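Local coordinates for protein dipeptide Epimerase (Enterococcus faecalis V583, PDB 3JVA) that is an enzyme of the mandelate racemase/muconate lactonizing family within the enolase superfamily, named a dipeptide epimerase and carrying a magnesium ion, at residues B[143-148]-B[175-180]. Sequence-based numbering, arbitrary orientation.
Sequences MAQKAV and AIREAV
Ala144 and Ala147 meet Ala175, Ile176, Ala179 and Val180 across two helices whose segment axes come within 8.3 Å and run in the same general sense, 37° apart. No hydrogen bond spans the interface; its side-chain pairs are all apolar, though some methyls also rest against carbonyl oxygens of the facing helix, as CB of Ala144 does 3.7 Å from O of Ala175, and 309 Å² is buried in total. The alanines permit the close approach: the CA atoms of Ala144 and Ile176 are 4.4 Å apart. The methyl of Ala144 lies between two methyls one helical turn apart, with its CB 3.9 Å from CB of Ala179 and 4.1 Å from CB of Ala175.

Branched side chains supply the remaining contacts. CB of Ala147 touches both CG2 of Ile176 and, at 3.7 Å, CG1 of Val180, so one methyl bridges positions four residues apart. In Ile176, CG1 stands anti to the carbonyl carbon (chi1 -65°) and the chain extends to CD1, which reaches CB of Met143 at 4.2 Å; CG2 is left for Ala147. At the C-terminal end, CG1 of Val148 packs 3.9 Å from CB of Ala179 and meets CG1 of Val180.

The inner face of this pair rests on the sheet. Ile176 touches Leu158 and Ile160 of strand 157-161 as well as Leu186 of strand 185-189, while Met143 and Ala147 also pack on strand 157-161. Arg177 turns away from helix 140-152, and its guanidinium donates to backbone carbonyls of Tyr209, Gln210, Gly181 and Ile184.

Helices 140-152 and 166-180 flank strand 157-161 in sequence. Such side-by-side packing of successive outer helices, each the connecting helix of a beta-alpha-beta crossover between neighbouring parallel strands (128-134 to 157-161, then 157-161 to 185-189), is characteristic of the TIM-barrel-like C-terminal domain of the enolase superfamily.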
loop_
_atom_site.group_PDB
_atom_site.type_symbol
_atom_site.label_atom_id
_atom_site.label_comp_id
_atom_site.label_asym_id
_atom_site.label_seq_id
_atom_site.Cartn_x
_atom_site.Cartn_y
_atom_site.Cartn_z
ATOM N N MET B 143 34.436 -23.180 26.879
ATOM C CA MET B 143 32.987 -23.229 26.726
ATOM C C MET B 143 32.552 -24.648 26.376
ATOM O O MET B 143 31.504 -25.122 26.818
ATOM C CB MET B 143 32.530 -22.255 25.636
ATOM C CG MET B 143 32.834 -20.799 25.948
ATOM S SD MET B 143 32.019 -19.663 24.802
ATOM C CE MET B 143 30.312 -19.793 25.391
ATOM N N ALA B 144 33.377 -25.328 25.585
ATOM C CA ALA B 144 33.087 -26.694 25.174
ATOM C C ALA B 144 33.020 -27.628 26.376
ATOM O O ALA B 144 32.107 -28.449 26.481
ATOM C CB ALA B 144 34.145 -27.177 24.188
ATOM N N GLN B 145 33.981 -27.504 27.287
ATOM C CA GLN B 145 33.982 -28.361 28.468
ATOM C C GLN B 145 32.794 -28.016 29.362
ATOM O O GLN B 145 32.213 -28.892 30.001
ATOM C CB GLN B 145 35.297 -28.231 29.250
ATOM C CG GLN B 145 35.516 -26.899 29.935
ATOM C CD GLN B 145 36.748 -26.902 30.823
ATOM O OE1 GLN B 145 37.871 -27.089 30.349
ATOM N NE2 GLN B 145 36.544 -26.698 32.121
ATOM N N LYS B 146 32.422 -26.740 29.400
ATOM C CA LYS B 146 31.281 -26.336 30.213
ATOM C C LYS B 146 30.012 -26.923 29.606
ATOM O O LYS B 146 29.115 -27.355 30.324
ATOM C CB LYS B 146 31.173 -24.812 30.286
ATOM C CG LYS B 146 32.327 -24.145 31.019
ATOM C CD LYS B 146 32.119 -22.640 31.136
ATOM C CE LYS B 146 31.898 -21.998 29.770
ATOM N NZ LYS B 146 31.780 -20.521 29.864
ATOM N N ALA B 147 29.949 -26.947 28.277
ATOM C CA ALA B 147 28.791 -27.502 27.587
ATOM C C ALA B 147 28.614 -28.972 27.965
ATOM O O ALA B 147 27.509 -29.408 28.299
ATOM C CB ALA B 147 28.960 -27.363 26.076
ATOM N N VAL B 148 29.696 -29.745 27.918
ATOM C CA VAL B 148 29.582 -31.153 28.275
ATOM C C VAL B 148 29.107 -31.277 29.720
ATOM O O VAL B 148 28.256 -32.106 30.023
ATOM C CB VAL B 148 30.920 -31.922 28.084
ATOM C CG1 VAL B 148 31.346 -31.860 26.624
ATOM C CG2 VAL B 148 31.996 -31.348 28.972
ATOM N N ALA B 175 33.333 -25.499 18.536
ATOM C CA ALA B 175 33.835 -26.278 19.666
ATOM C C ALA B 175 32.698 -26.889 20.478
ATOM O O ALA B 175 32.732 -28.065 20.842
ATOM C CB ALA B 175 34.701 -25.395 20.560
ATOM N N ILE B 176 31.683 -26.085 20.764
ATOM C CA ILE B 176 30.551 -26.571 21.537
ATOM C C ILE B 176 29.834 -27.702 20.812
ATOM O O ILE B 176 29.592 -28.764 21.393
ATOM C CB ILE B 176 29.559 -25.421 21.827
ATOM C CG1 ILE B 176 30.240 -24.381 22.722
ATOM C CG2 ILE B 176 28.304 -25.964 22.487
ATOM C CD1 ILE B 176 29.423 -23.119 22.955
ATOM N N ARG B 177 29.505 -27.485 19.541
ATOM C CA ARG B 177 28.805 -28.499 18.762
ATOM C C ARG B 177 29.563 -29.821 18.708
ATOM O O ARG B 177 28.984 -30.881 18.940
ATOM C CB ARG B 177 28.541 -28.002 17.334
ATOM C CG ARG B 177 27.824 -29.023 16.454
ATOM C CD ARG B 177 26.497 -29.447 17.066
ATOM N NE ARG B 177 25.471 -28.415 16.939
ATOM C CZ ARG B 177 24.371 -28.362 17.682
ATOM N NH1 ARG B 177 24.156 -29.277 18.618
ATOM N NH2 ARG B 177 23.471 -27.408 17.475
ATOM N N GLU B 178 30.853 -29.762 18.403
ATOM C CA GLU B 178 31.648 -30.982 18.316
ATOM C C GLU B 178 31.759 -31.676 19.666
ATOM O O GLU B 178 31.872 -32.898 19.734
ATOM C CB GLU B 178 33.045 -30.674 17.769
ATOM C CG GLU B 178 33.767 -29.549 18.487
ATOM C CD GLU B 178 35.065 -29.160 17.800
ATOM O OE1 GLU B 178 35.039 -28.948 16.566
ATOM O OE2 GLU B 178 36.105 -29.060 18.490
ATOM N N ALA B 179 31.710 -30.896 20.741
ATOM C CA ALA B 179 31.820 -31.463 22.075
ATOM C C ALA B 179 30.568 -32.207 22.530
ATOM O O ALA B 179 30.667 -33.287 23.114
ATOM C CB ALA B 179 32.166 -30.369 23.079
ATOM N N VAL B 180 29.390 -31.651 22.253
ATOM C CA VAL B 180 28.149 -32.276 22.701
ATOM C C VAL B 180 27.276 -32.970 21.653
ATOM O O VAL B 180 26.291 -33.611 21.997
ATOM C CB VAL B 180 27.274 -31.247 23.453
ATOM C CG1 VAL B 180 28.099 -30.571 24.548
ATOM C CG2 VAL B 180 26.727 -30.214 22.474
#